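Local coordinates for protein Plm1 (Streptomyces sp. HK803, PDB 4HXY) that probably reduces the beta-keto group of the growing polyketide with NADPH, as the ketoreductase of the first module of phoslactomycin biosynthesis, at residues Asn27-Gly32 against Asp58-Gly63; Ala49-Ser54 against Ala78-Gly83; Cys87-Ala92 against Leu128-Glu133; Gly157-Ala162 against Pro426-Gly431. All coordinates share one frame; numbering follows the deposited sequence.

Contact 1 (Asn27-Gly32 against Asp58-Gly63)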
loop_
_atom_site.group_PDB
_atom_site.type_symbol
_atom_site.label_atom_id
_atom_site.label_comp_id
_atom_site.label_asym_id
_atom_site.label_seq_id
_atom_site.Cartn_x
_atom_site.Cartn_y
_atom_site.Cartn_z
ATOM N N ASN A 27 28.445 6.322 -17.092
ATOM C CA ASN A 27 28.791 4.994 -16.642
ATOM C C ASN A 27 27.714 4.545 -15.651
ATOM O O ASN A 27 27.777 4.897 -14.479
ATOM C CB ASN A 27 30.157 5.069 -15.962
ATOM C CG ASN A 27 30.700 3.722 -15.539
ATOM O OD1 ASN A 27 30.281 2.662 -16.022
ATOM N ND2 ASN A 27 31.669 3.758 -14.624
ATOM N N TRP A 28 26.729 3.784 -16.129
ATOM C CA TRP A 28 25.588 3.402 -15.299
ATOM C C TRP A 28 25.676 1.972 -14.826
ATOM O O TRP A 28 26.194 1.110 -15.528
ATOM C CB TRP A 28 24.245 3.664 -16.018
ATOM C CG TRP A 28 23.865 5.104 -15.994
ATOM C CD1 TRP A 28 24.521 6.138 -16.612
ATOM C CD2 TRP A 28 22.741 5.685 -15.327
ATOM N NE1 TRP A 28 23.878 7.327 -16.358
ATOM C CE2 TRP A 28 22.784 7.076 -15.565
ATOM C CE3 TRP A 28 21.691 5.161 -14.552
ATOM C CZ2 TRP A 28 21.819 7.943 -15.068
ATOM C CZ3 TRP A 28 20.757 6.023 -14.049
ATOM C CH2 TRP A 28 20.825 7.402 -14.306
ATOM N N LEU A 29 25.130 1.734 -13.641
ATOM C CA LEU A 29 25.052 0.413 -13.050
ATOM C C LEU A 29 23.602 -0.073 -13.184
ATOM O O LEU A 29 22.687 0.616 -12.800
ATOM C CB LEU A 29 25.437 0.474 -11.578
ATOM C CG LEU A 29 25.161 -0.772 -10.744
ATOM C CD1 LEU A 29 26.056 -1.909 -11.188
ATOM C CD2 LEU A 29 25.372 -0.455 -9.300
ATOM N N LEU A 30 23.419 -1.254 -13.754
ATOM C CA LEU A 30 22.087 -1.777 -13.974
ATOM C C LEU A 30 21.895 -2.956 -13.045
ATOM O O LEU A 30 22.689 -3.872 -13.054
ATOM C CB LEU A 30 21.927 -2.200 -15.438
ATOM C CG LEU A 30 21.507 -1.139 -16.448
ATOM C CD1 LEU A 30 21.955 0.252 -16.116
ATOM C CD2 LEU A 30 21.837 -1.531 -17.855
ATOM N N LEU A 31 20.827 -2.905 -12.252
ATOM C CA LEU A 31 20.534 -3.935 -11.269
ATOM C C LEU A 31 19.135 -4.513 -11.441
ATOM O O LEU A 31 18.295 -3.913 -12.059
ATOM C CB LEU A 31 20.664 -3.392 -9.844
ATOM C CG LEU A 31 22.025 -2.802 -9.513
ATOM C CD1 LEU A 31 21.994 -2.148 -8.168
ATOM C CD2 LEU A 31 23.060 -3.893 -9.552
ATOM N N GLY A 32 18.942 -5.710 -10.900
ATOM C CA GLY A 32 17.655 -6.383 -11.001
ATOM C C GLY A 32 17.493 -6.898 -12.410
ATOM O O GLY A 32 18.419 -7.500 -12.970
ATOM N N ASP A 58 27.714 6.843 -12.493
ATOM C CA ASP A 58 27.027 8.125 -12.665
ATOM C C ASP A 58 25.552 8.013 -12.286
ATOM O O ASP A 58 24.904 9.007 -11.972
ATOM C CB ASP A 58 27.177 8.611 -14.112
ATOM C CG ASP A 58 28.645 8.900 -14.476
ATOM O OD1 ASP A 58 29.308 9.529 -13.634
ATOM O OD2 ASP A 58 29.124 8.483 -15.554
ATOM N N GLY A 59 25.031 6.784 -12.329
ATOM C CA GLY A 59 23.656 6.509 -11.938
ATOM C C GLY A 59 23.427 5.013 -11.766
ATOM O O GLY A 59 24.247 4.206 -12.183
ATOM N N VAL A 60 22.302 4.653 -11.142
ATOM C CA VAL A 60 21.906 3.258 -10.953
ATOM C C VAL A 60 20.486 3.094 -11.475
ATOM O O VAL A 60 19.610 3.897 -11.151
ATOM C CB VAL A 60 21.987 2.822 -9.472
ATOM C CG1 VAL A 60 21.596 1.356 -9.312
ATOM C CG2 VAL A 60 23.428 3.068 -8.913
ATOM N N LEU A 61 20.265 2.103 -12.340
ATOM C CA LEU A 61 18.932 1.819 -12.814
ATOM C C LEU A 61 18.561 0.419 -12.358
ATOM O O LEU A 61 19.282 -0.536 -12.629
ATOM C CB LEU A 61 18.816 1.951 -14.335
ATOM C CG LEU A 61 17.403 1.691 -14.872
ATOM C CD1 LEU A 61 16.416 2.752 -14.343
ATOM C CD2 LEU A 61 17.391 1.637 -16.406
ATOM N N VAL A 62 17.473 0.340 -11.593
ATOM C CA VAL A 62 16.997 -0.902 -11.024
ATOM C C VAL A 62 15.692 -1.299 -11.669
ATOM O O VAL A 62 14.726 -0.550 -11.650
ATOM C CB VAL A 62 16.719 -0.766 -9.517
ATOM C CG1 VAL A 62 16.282 -2.106 -8.937
ATOM C CG2 VAL A 62 17.941 -0.213 -8.763
ATOM N N GLY A 63 15.645 -2.509 -12.207
ATOM C CA GLY A 63 14.427 -3.043 -12.766
ATOM C C GLY A 63 13.824 -4.012 -11.773
ATOM O O GLY A 63 14.443 -5.045 -11.488
#

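Contact 2 (Ala49-Ser54 against Ala78-Gly83)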
loop_
_atom_site.group_PDB
_atom_site.type_symbol
_atom_site.label_atom_id
_atom_site.label_comp_id
_atom_site.label_asym_id
_atom_site.label_seq_id
_atom_site.Cartn_x
_atom_site.Cartn_y
_atom_site.Cartn_z
ATOM N N ALA A 49 27.820 -7.950 -11.152
ATOM C CA ALA A 49 28.999 -8.824 -11.303
ATOM C C ALA A 49 30.229 -8.077 -11.811
ATOM O O ALA A 49 31.337 -8.330 -11.337
ATOM C CB ALA A 49 28.673 -9.996 -12.210
ATOM N N SER A 50 30.040 -7.153 -12.749
ATOM C CA SER A 50 31.166 -6.454 -13.402
ATOM C C SER A 50 31.642 -5.177 -12.699
ATOM O O SER A 50 32.757 -4.712 -12.934
ATOM C CB SER A 50 30.805 -6.124 -14.849
ATOM O OG SER A 50 29.846 -5.077 -14.931
ATOM N N TRP A 51 30.793 -4.600 -11.851
ATOM C CA TRP A 51 31.109 -3.347 -11.169
ATOM C C TRP A 51 32.322 -3.507 -10.249
ATOM O O TRP A 51 32.335 -4.368 -9.373
ATOM C CB TRP A 51 29.887 -2.893 -10.362
ATOM C CG TRP A 51 30.038 -1.645 -9.559
ATOM C CD1 TRP A 51 30.831 -0.560 -9.830
ATOM C CD2 TRP A 51 29.306 -1.320 -8.377
ATOM N NE1 TRP A 51 30.663 0.399 -8.859
ATOM C CE2 TRP A 51 29.720 -0.037 -7.964
ATOM C CE3 TRP A 51 28.339 -1.991 -7.623
ATOM C CZ2 TRP A 51 29.210 0.580 -6.825
ATOM C CZ3 TRP A 51 27.829 -1.374 -6.493
ATOM C CH2 TRP A 51 28.273 -0.108 -6.098
ATOM N N ASP A 52 33.336 -2.682 -10.477
ATOM C CA ASP A 52 34.420 -2.499 -9.515
ATOM C C ASP A 52 33.920 -1.475 -8.495
ATOM O O ASP A 52 33.798 -0.286 -8.816
ATOM C CB ASP A 52 35.682 -1.987 -10.217
ATOM C CG ASP A 52 36.858 -1.811 -9.262
ATOM O OD1 ASP A 52 38.009 -2.075 -9.687
ATOM O OD2 ASP A 52 36.640 -1.414 -8.092
ATOM N N ARG A 53 33.651 -1.934 -7.275
ATOM C CA ARG A 53 33.021 -1.108 -6.238
ATOM C C ARG A 53 33.797 0.155 -5.844
ATOM O O ARG A 53 33.257 1.019 -5.136
ATOM C CB ARG A 53 32.716 -1.944 -4.986
ATOM C CG ARG A 53 31.295 -2.521 -4.941
ATOM C CD ARG A 53 31.100 -3.635 -5.936
ATOM N NE ARG A 53 29.813 -4.309 -5.758
ATOM C CZ ARG A 53 29.316 -5.219 -6.591
ATOM N NH1 ARG A 53 29.992 -5.593 -7.679
ATOM N NH2 ARG A 53 28.133 -5.761 -6.338
ATOM N N SER A 54 35.044 0.270 -6.292
ATOM C CA SER A 54 35.821 1.493 -6.077
ATOM C C SER A 54 35.412 2.626 -7.031
ATOM O O SER A 54 35.595 3.793 -6.709
ATOM C CB SER A 54 37.327 1.207 -6.154
ATOM O OG SER A 54 37.733 0.828 -7.454
ATOM N N ALA A 78 24.628 -0.226 -1.025
ATOM C CA ALA A 78 24.841 0.319 0.294
ATOM C C ALA A 78 26.314 0.414 0.582
ATOM O O ALA A 78 27.060 -0.524 0.352
ATOM C CB ALA A 78 24.188 -0.579 1.313
ATOM N N GLY A 79 26.729 1.535 1.124
ATOM C CA GLY A 79 28.109 1.683 1.513
ATOM C C GLY A 79 29.059 1.969 0.377
ATOM O O GLY A 79 30.260 2.024 0.587
ATOM N N HIS A 80 28.524 2.161 -0.819
ATOM C CA HIS A 80 29.341 2.504 -1.968
ATOM C C HIS A 80 28.820 3.770 -2.598
ATOM O O HIS A 80 27.622 3.932 -2.721
ATOM C CB HIS A 80 29.335 1.386 -2.997
ATOM C CG HIS A 80 29.776 0.069 -2.455
ATOM N ND1 HIS A 80 31.048 -0.148 -1.978
ATOM C CD2 HIS A 80 29.118 -1.102 -2.320
ATOM C CE1 HIS A 80 31.152 -1.395 -1.565
ATOM N NE2 HIS A 80 29.996 -1.997 -1.765
ATOM N N PRO A 81 29.703 4.682 -2.988
ATOM C CA PRO A 81 29.228 5.874 -3.664
ATOM C C PRO A 81 28.665 5.563 -5.046
ATOM O O PRO A 81 29.276 4.830 -5.818
ATOM C CB PRO A 81 30.491 6.755 -3.777
ATOM C CG PRO A 81 31.402 6.248 -2.786
ATOM C CD PRO A 81 31.129 4.786 -2.633
ATOM N N THR A 82 27.476 6.093 -5.327
ATOM C CA THR A 82 26.917 6.055 -6.662
ATOM C C THR A 82 26.132 7.326 -6.899
ATOM O O THR A 82 25.768 8.036 -5.970
ATOM C CB THR A 82 25.921 4.880 -6.864
ATOM O OG1 THR A 82 24.728 5.144 -6.125
ATOM C CG2 THR A 82 26.526 3.542 -6.411
ATOM N N GLY A 83 25.834 7.585 -8.157
ATOM C CA GLY A 83 24.875 8.610 -8.487
ATOM C C GLY A 83 23.465 8.190 -8.108
ATOM O O GLY A 83 23.269 7.168 -7.428
HETATM O O HOH W 1 31.633 3.540 -5.558
#

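Contact 3 (Cys87-Ala92 against Leu128-Glu133)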
loop_
_atom_site.group_PDB
_atom_site.type_symbol
_atom_site.label_atom_id
_atom_site.label_comp_id
_atom_site.label_asym_id
_atom_site.label_seq_id
_atom_site.Cartn_x
_atom_site.Cartn_y
_atom_site.Cartn_z
ATOM N N CYS A 87 14.461 3.476 -10.094
ATOM C CA CYS A 87 13.824 2.167 -10.174
ATOM C C CYS A 87 12.692 2.203 -11.188
ATOM O O CYS A 87 11.777 3.031 -11.059
ATOM C CB CYS A 87 13.307 1.753 -8.799
ATOM S SG CYS A 87 12.520 0.123 -8.798
ATOM N N VAL A 88 12.750 1.318 -12.186
ATOM C CA VAL A 88 11.669 1.211 -13.181
ATOM C C VAL A 88 10.810 -0.038 -12.951
ATOM O O VAL A 88 11.315 -1.109 -12.630
ATOM C CB VAL A 88 12.167 1.218 -14.643
ATOM C CG1 VAL A 88 12.672 2.591 -15.013
ATOM C CG2 VAL A 88 13.245 0.139 -14.878
ATOM N N THR A 89 9.510 0.149 -13.085
ATOM C CA THR A 89 8.514 -0.885 -12.903
ATOM C C THR A 89 7.584 -0.853 -14.114
ATOM O O THR A 89 7.732 0.000 -14.983
ATOM C CB THR A 89 7.668 -0.615 -11.660
ATOM O OG1 THR A 89 7.027 0.671 -11.767
ATOM C CG2 THR A 89 8.550 -0.624 -10.423
ATOM N N SER A 90 6.676 -1.817 -14.174
ATOM C CA SER A 90 5.542 -1.806 -15.099
ATOM C C SER A 90 4.297 -2.346 -14.383
ATOM O O SER A 90 4.392 -3.223 -13.508
ATOM C CB SER A 90 5.857 -2.634 -16.361
ATOM O OG SER A 90 5.992 -3.988 -16.009
ATOM N N ARG A 91 3.144 -1.760 -14.705
ATOM C CA ARG A 91 1.845 -2.134 -14.145
ATOM C C ARG A 91 1.748 -1.835 -12.634
ATOM O O ARG A 91 0.897 -2.382 -11.971
ATOM C CB ARG A 91 1.516 -3.625 -14.417
ATOM C CG ARG A 91 1.442 -4.028 -15.910
ATOM C CD ARG A 91 1.409 -5.555 -16.095
ATOM N NE ARG A 91 0.265 -6.170 -15.432
ATOM C CZ ARG A 91 0.223 -7.401 -14.917
ATOM N NH1 ARG A 91 1.278 -8.209 -14.957
ATOM N NH2 ARG A 91 -0.898 -7.823 -14.333
ATOM N N ALA A 92 2.590 -0.932 -12.123
ATOM C CA ALA A 92 2.697 -0.714 -10.675
ATOM C C ALA A 92 1.702 0.342 -10.161
ATOM O O ALA A 92 1.350 0.338 -8.980
ATOM C CB ALA A 92 4.134 -0.352 -10.290
ATOM N N LEU A 128 11.137 6.765 -8.871
ATOM C CA LEU A 128 10.375 5.651 -9.443
ATOM C C LEU A 128 9.801 6.077 -10.782
ATOM O O LEU A 128 9.276 7.189 -10.905
ATOM C CB LEU A 128 9.222 5.270 -8.504
ATOM C CG LEU A 128 9.650 4.622 -7.191
ATOM C CD1 LEU A 128 8.698 4.931 -5.997
ATOM C CD2 LEU A 128 9.772 3.114 -7.421
ATOM N N VAL A 129 9.917 5.202 -11.786
ATOM C CA VAL A 129 9.265 5.405 -13.075
ATOM C C VAL A 129 8.540 4.149 -13.516
ATOM O O VAL A 129 9.156 3.101 -13.668
ATOM C CB VAL A 129 10.236 5.822 -14.174
ATOM C CG1 VAL A 129 9.434 6.262 -15.423
ATOM C CG2 VAL A 129 11.166 6.953 -13.699
ATOM N N ASP A 130 7.234 4.270 -13.739
ATOM C CA ASP A 130 6.424 3.148 -14.200
ATOM C C ASP A 130 6.267 3.240 -15.731
ATOM O O ASP A 130 5.805 4.250 -16.257
ATOM C CB ASP A 130 5.070 3.104 -13.511
ATOM C CG ASP A 130 4.312 1.827 -13.832
ATOM O OD1 ASP A 130 4.682 0.738 -13.299
ATOM O OD2 ASP A 130 3.350 1.922 -14.614
ATOM N N LEU A 131 6.679 2.195 -16.430
ATOM C CA LEU A 131 6.698 2.196 -17.884
ATOM C C LEU A 131 5.666 1.201 -18.400
ATOM O O LEU A 131 5.271 0.287 -17.697
ATOM C CB LEU A 131 8.077 1.756 -18.394
ATOM C CG LEU A 131 9.275 2.569 -17.911
ATOM C CD1 LEU A 131 10.538 1.967 -18.468
ATOM C CD2 LEU A 131 9.159 4.028 -18.300
ATOM N N PRO A 132 5.224 1.389 -19.642
ATOM C CA PRO A 132 4.425 0.337 -20.254
ATOM C C PRO A 132 5.216 -0.951 -20.345
ATOM O O PRO A 132 6.446 -0.929 -20.335
ATOM C CB PRO A 132 4.178 0.863 -21.669
ATOM C CG PRO A 132 4.460 2.308 -21.621
ATOM C CD PRO A 132 5.505 2.486 -20.573
ATOM N N GLU A 133 4.493 -2.064 -20.422
ATOM C CA GLU A 133 5.098 -3.380 -20.582
ATOM C C GLU A 133 5.968 -3.435 -21.841
ATOM O O GLU A 133 7.140 -3.817 -21.782
ATOM C CB GLU A 133 4.005 -4.448 -20.650
ATOM C CG GLU A 133 3.371 -4.825 -19.320
ATOM C CD GLU A 133 4.023 -6.048 -18.684
ATOM O OE1 GLU A 133 3.456 -7.159 -18.813
ATOM O OE2 GLU A 133 5.104 -5.905 -18.070
HETATM O O HOH W 2 2.891 0.231 -16.678
#

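Contact 4 (Gly157-Ala162 against Pro426-Gly431)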
loop_
_atom_site.group_PDB
_atom_site.type_symbol
_atom_site.label_atom_id
_atom_site.label_comp_id
_atom_site.label_asym_id
_atom_site.label_seq_id
_atom_site.Cartn_x
_atom_site.Cartn_y
_atom_site.Cartn_z
ATOM N N GLY A 157 12.838 17.817 -10.427
ATOM C CA GLY A 157 12.639 17.387 -9.039
ATOM C C GLY A 157 11.570 16.304 -8.875
ATOM O O GLY A 157 11.256 15.901 -7.754
ATOM N N GLU A 158 10.988 15.848 -9.975
ATOM C CA GLU A 158 9.944 14.835 -9.877
ATOM C C GLU A 158 10.603 13.485 -9.598
ATOM O O GLU A 158 11.666 13.193 -10.160
ATOM C CB GLU A 158 9.126 14.801 -11.175
ATOM C CG GLU A 158 8.399 16.128 -11.507
ATOM C CD GLU A 158 7.305 16.495 -10.526
ATOM O OE1 GLU A 158 6.847 15.622 -9.750
ATOM O OE2 GLU A 158 6.867 17.665 -10.541
ATOM N N ASP A 159 10.002 12.681 -8.714
ATOM C CA ASP A 159 10.565 11.374 -8.356
ATOM C C ASP A 159 9.537 10.234 -8.312
ATOM O O ASP A 159 9.879 9.115 -7.934
ATOM C CB ASP A 159 11.295 11.482 -7.008
ATOM C CG ASP A 159 10.357 11.863 -5.844
ATOM O OD1 ASP A 159 9.154 12.152 -6.077
ATOM O OD2 ASP A 159 10.849 11.845 -4.691
ATOM N N GLN A 160 8.293 10.530 -8.686
ATOM C CA GLN A 160 7.238 9.514 -8.796
ATOM C C GLN A 160 6.532 9.730 -10.126
ATOM O O GLN A 160 5.590 10.524 -10.238
ATOM C CB GLN A 160 6.278 9.567 -7.608
ATOM C CG GLN A 160 6.993 9.203 -6.296
ATOM C CD GLN A 160 6.097 9.179 -5.082
ATOM O OE1 GLN A 160 5.008 8.617 -5.119
ATOM N NE2 GLN A 160 6.589 9.714 -3.968
ATOM N N LEU A 161 6.995 8.999 -11.126
ATOM C CA LEU A 161 6.632 9.259 -12.516
ATOM C C LEU A 161 6.059 8.031 -13.195
ATOM O O LEU A 161 6.379 6.880 -12.846
ATOM C CB LEU A 161 7.873 9.726 -13.290
ATOM C CG LEU A 161 8.478 11.057 -12.833
ATOM C CD1 LEU A 161 9.860 11.210 -13.392
ATOM C CD2 LEU A 161 7.558 12.231 -13.245
ATOM N N ALA A 162 5.252 8.280 -14.224
ATOM C CA ALA A 162 4.742 7.231 -15.071
ATOM C C ALA A 162 4.790 7.690 -16.516
ATOM O O ALA A 162 4.533 8.856 -16.823
ATOM C CB ALA A 162 3.307 6.854 -14.663
ATOM N N PRO A 426 12.768 17.197 -0.393
ATOM C CA PRO A 426 11.575 17.838 -0.904
ATOM C C PRO A 426 10.613 16.811 -1.502
ATOM O O PRO A 426 11.050 15.738 -1.907
ATOM C CB PRO A 426 12.099 18.772 -1.998
ATOM C CG PRO A 426 13.543 18.762 -1.884
ATOM C CD PRO A 426 13.958 17.552 -1.190
ATOM N N SER A 427 9.324 17.141 -1.495
ATOM C CA SER A 427 8.263 16.254 -1.981
ATOM C C SER A 427 7.275 16.973 -2.889
ATOM O O SER A 427 6.394 17.679 -2.404
ATOM C CB SER A 427 7.462 15.680 -0.824
ATOM O OG SER A 427 6.365 14.907 -1.347
ATOM N N PRO A 428 7.385 16.769 -4.201
ATOM C CA PRO A 428 6.370 17.375 -5.065
ATOM C C PRO A 428 4.989 16.714 -4.941
ATOM O O PRO A 428 4.016 17.240 -5.468
ATOM C CB PRO A 428 6.953 17.190 -6.462
ATOM C CG PRO A 428 7.860 16.042 -6.355
ATOM C CD PRO A 428 8.446 16.102 -4.966
ATOM N N LEU A 429 4.924 15.571 -4.249
ATOM C CA LEU A 429 3.664 14.854 -4.037
ATOM C C LEU A 429 2.588 15.730 -3.399
ATOM O O LEU A 429 1.406 15.579 -3.727
ATOM C CB LEU A 429 3.923 13.622 -3.158
ATOM C CG LEU A 429 2.738 12.690 -2.913
ATOM C CD1 LEU A 429 2.342 11.928 -4.179
ATOM C CD2 LEU A 429 3.060 11.717 -1.784
ATOM N N PHE A 430 2.987 16.634 -2.498
ATOM C CA PHE A 430 2.048 17.415 -1.716
ATOM C C PHE A 430 1.935 18.867 -2.169
ATOM O O PHE A 430 1.522 19.730 -1.394
ATOM C CB PHE A 430 2.474 17.385 -0.258
ATOM C CG PHE A 430 2.412 16.039 0.361
ATOM C CD1 PHE A 430 1.187 15.422 0.542
ATOM C CD2 PHE A 430 3.561 15.379 0.779
ATOM C CE1 PHE A 430 1.101 14.180 1.130
ATOM C CE2 PHE A 430 3.466 14.128 1.370
ATOM C CZ PHE A 430 2.240 13.539 1.539
ATOM N N GLY A 431 2.249 19.130 -3.435
ATOM C CA GLY A 431 2.141 20.496 -3.972
ATOM C C GLY A 431 0.853 21.250 -3.661
ATOM O O GLY A 431 0.870 22.460 -3.421
HETATM O O HOH W 3 12.455 15.186 -4.689
HETATM O O HOH W 4 7.130 13.000 -4.425
HETATM O O HOH W 5 10.491 13.220 -2.507
#

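Contact 1 (Asn27-Gly32 against Asp58-Gly63)
Asp-58 opens the contact with two hydrogen bonds to Asn-27. Its OD2 takes the N-H of Asn-27 on the anti lone pair, N to OD2 2.7 Å and 168° at the hydrogen, while its own N donates to Asn-27 O from above the carbonyl plane. At Gly-59 the indole of Trp-28 folds across the strand, CG beside its own backbone N (chi1 -78°). Gly-59 CA lies over the six-membered ring, 3.4 Å from the Trp-28 centroid and 8° off the normal, a close CH-pi contact made possible by the bare CA. Gly-59 O then receives Leu-29 N at 3.0 Å. Val-60 sends CG1 to Leu-31 CD1 (3.7 Å) and lays CG2 alongside Leu-29 CD2. Leu-61 continues the parallel ladder: its N meets Leu-29 O nearly along the C=O axis, its O takes Leu-31 N at 2.9 Å, and its CB packs beside Leu-30 CD1 on the Trp-28 face. Val-62 CG2 touches Leu-31 CB, and Gly-63 N closes on Leu-31 O. In this parallel Rossmann-like sheet, helix 67-77, which follows strand 59-63, covers the face of Leu-29, Leu-31 and Val-62, while strand 85-90 pairs with the other edge of strand 59-63.

Contact 2 (Ala49-Ser54 against Ala78-Gly83)
Arg-53 lays its CG over the centre of the His-80 imidazole, a CH-pi contact of 3.5 Å from Arg-53 CG to the ring centroid, 12° off the normal. The two loops that meet here lead into the parallel strands 59-63 and 85-90 of a Rossmann-like fold, so the contact lies at the protein surface, where those strands begin. Trp-51 reaches in from the same loop, CG anti to its backbone N, and its CH2 touches His-80 CB at 3.6 Å. The indole and imidazole planes stand 80° apart in an oblique pairing, and farther along Trp-51 CZ2 meets the methyl CG2 of Thr-82 at 4.0 Å. A bend at chi2 (72°) turns the Arg-53 chain back over the indole, leaving Trp-51 CE3 3.3 Å from the plane of the Arg-53 guanidinium. That group is held by several bonds: Arg-53 NH1 donates in its own plane to a lone pair of Trp-51 O (3.1 Å) and also to Ala-48 O, and NH2 forms a salt bridge with Glu-76. Trp-51 NE1 is fixed on Thr-55 O. A water lies between Arg-53 O and Pro-81 O, 2.7 Å from the latter, within hydrogen-bonding reach of both loops. Within 49-54, Asp-52 OD2 accepts Ser-54 N at 2.9 Å through its anti lone pair, an Asx turn, and Ser-54 OG from above the carboxylate plane.

Contact 3 (Cys87-Ala92 against Leu128-Glu133)
The Asp-130 carboxylate is approached at OD1 from two directions: Thr-89 OG1 donates to its anti lone pair at 2.8 Å, and Ala-92 N comes from above the plane, 41° out of it, at 2.9 Å. The other oxygen, OD2, accepts from a water at 2.7 Å and forms a salt bridge with Arg-164, which probably offsets the charge of this buried carboxylate. The Glu-133 carboxylate, in one of its two conformers, is likewise met from above, where Ser-90 OG donates to OE2 at 3.0 Å, while Arg-91 CD lies 3.7 Å from Glu-133 CD. The Arg-91 guanidinium is turned 50° from that carboxylate and stays beyond salt-bridge range. Thr-89 OG1 also bonds to Trp-111 NE1 of helix 105-120, which helps position the hydroxyl. That helix links the two strands as a beta-alpha-beta unit of the Rossmann-like fold, and their parallel backbones zip together: Cys-87 O takes Val-129 N, Val-129 O takes Thr-89 N, and Thr-89 O takes Leu-131 N at 2.8 Å. The water on Asp-130 OD2 also donates to Leu-131 O and accepts from Arg-91 N where the chain turns away. On the opposite face from Thr-89 and Asp-130, Val-88 CG1 crosses Leu-131 CD1 obliquely at 4.1 Å.

Contact 4 (Gly157-Ala162 against Pro426-Gly431)
Asp-159 OD2 is gripped by two partners: a water at 2.6 Å and the salt bridge to Arg-425. The same water lies 2.6 Å from Pro-426 O and donates to both oxygens, so it joins the loop to the opposing segment. Asp-159 OD1 takes a second water at 2.7 Å, which in turn accepts weakly from Leu-429 N. The Asp-159 carboxylate reaches these waters because its CG stands in the crowded position between backbone N and carbonyl carbon (chi1 63°). Direct contact rests on the Pro-428 ring, whose CG lies 3.6 Å from Glu-158 OE1 and 3.7 Å from Gly-157 O. Glu-158 bends at chi2 (-66°) to slide its carboxylate past the proline in the opposite direction, and OE2 forms a salt bridge with Arg-172. Farther along, Gln-160 OE1, bonded to Arg-171, stands loosely at 4.4 Å from Leu-429 CD1. Beyond the contact, Phe-430 is buried among aromatic rings, including Phe-417 and Phe-421 of helix 414-421. The result is a largely solvent-mediated seam in which a short 3-10 turn, begun by Pro-428, lies against the loop entering strand 160-164, consistent with the C-terminal part of a two-subdomain modular ketoreductase resting on its N-terminal, structural Rossmann-like half.

Contacts 1 to 3 belong to the N-terminal Rossmann-like half. Contact 1 joins strands 28-32 and 59-63, and contact 3 joins strands 85-90 and 125-131; their centres lie about 15 Å apart, and strands 59-63 and 85-90 pair directly between them. Contact 2, its centre about 10 Å from that of contact 1, interleaves with it along the chain and packs Trp-51 on Leu-29. Contact 4 adjoins contact 3, centres about 16 Å apart, through strand 160-164 pairing with strand 125-131, but its second segment comes more than 260 residues later. The contacts thus run from an outer end of the structural half to its seam with the C-terminal, NADPH-binding half.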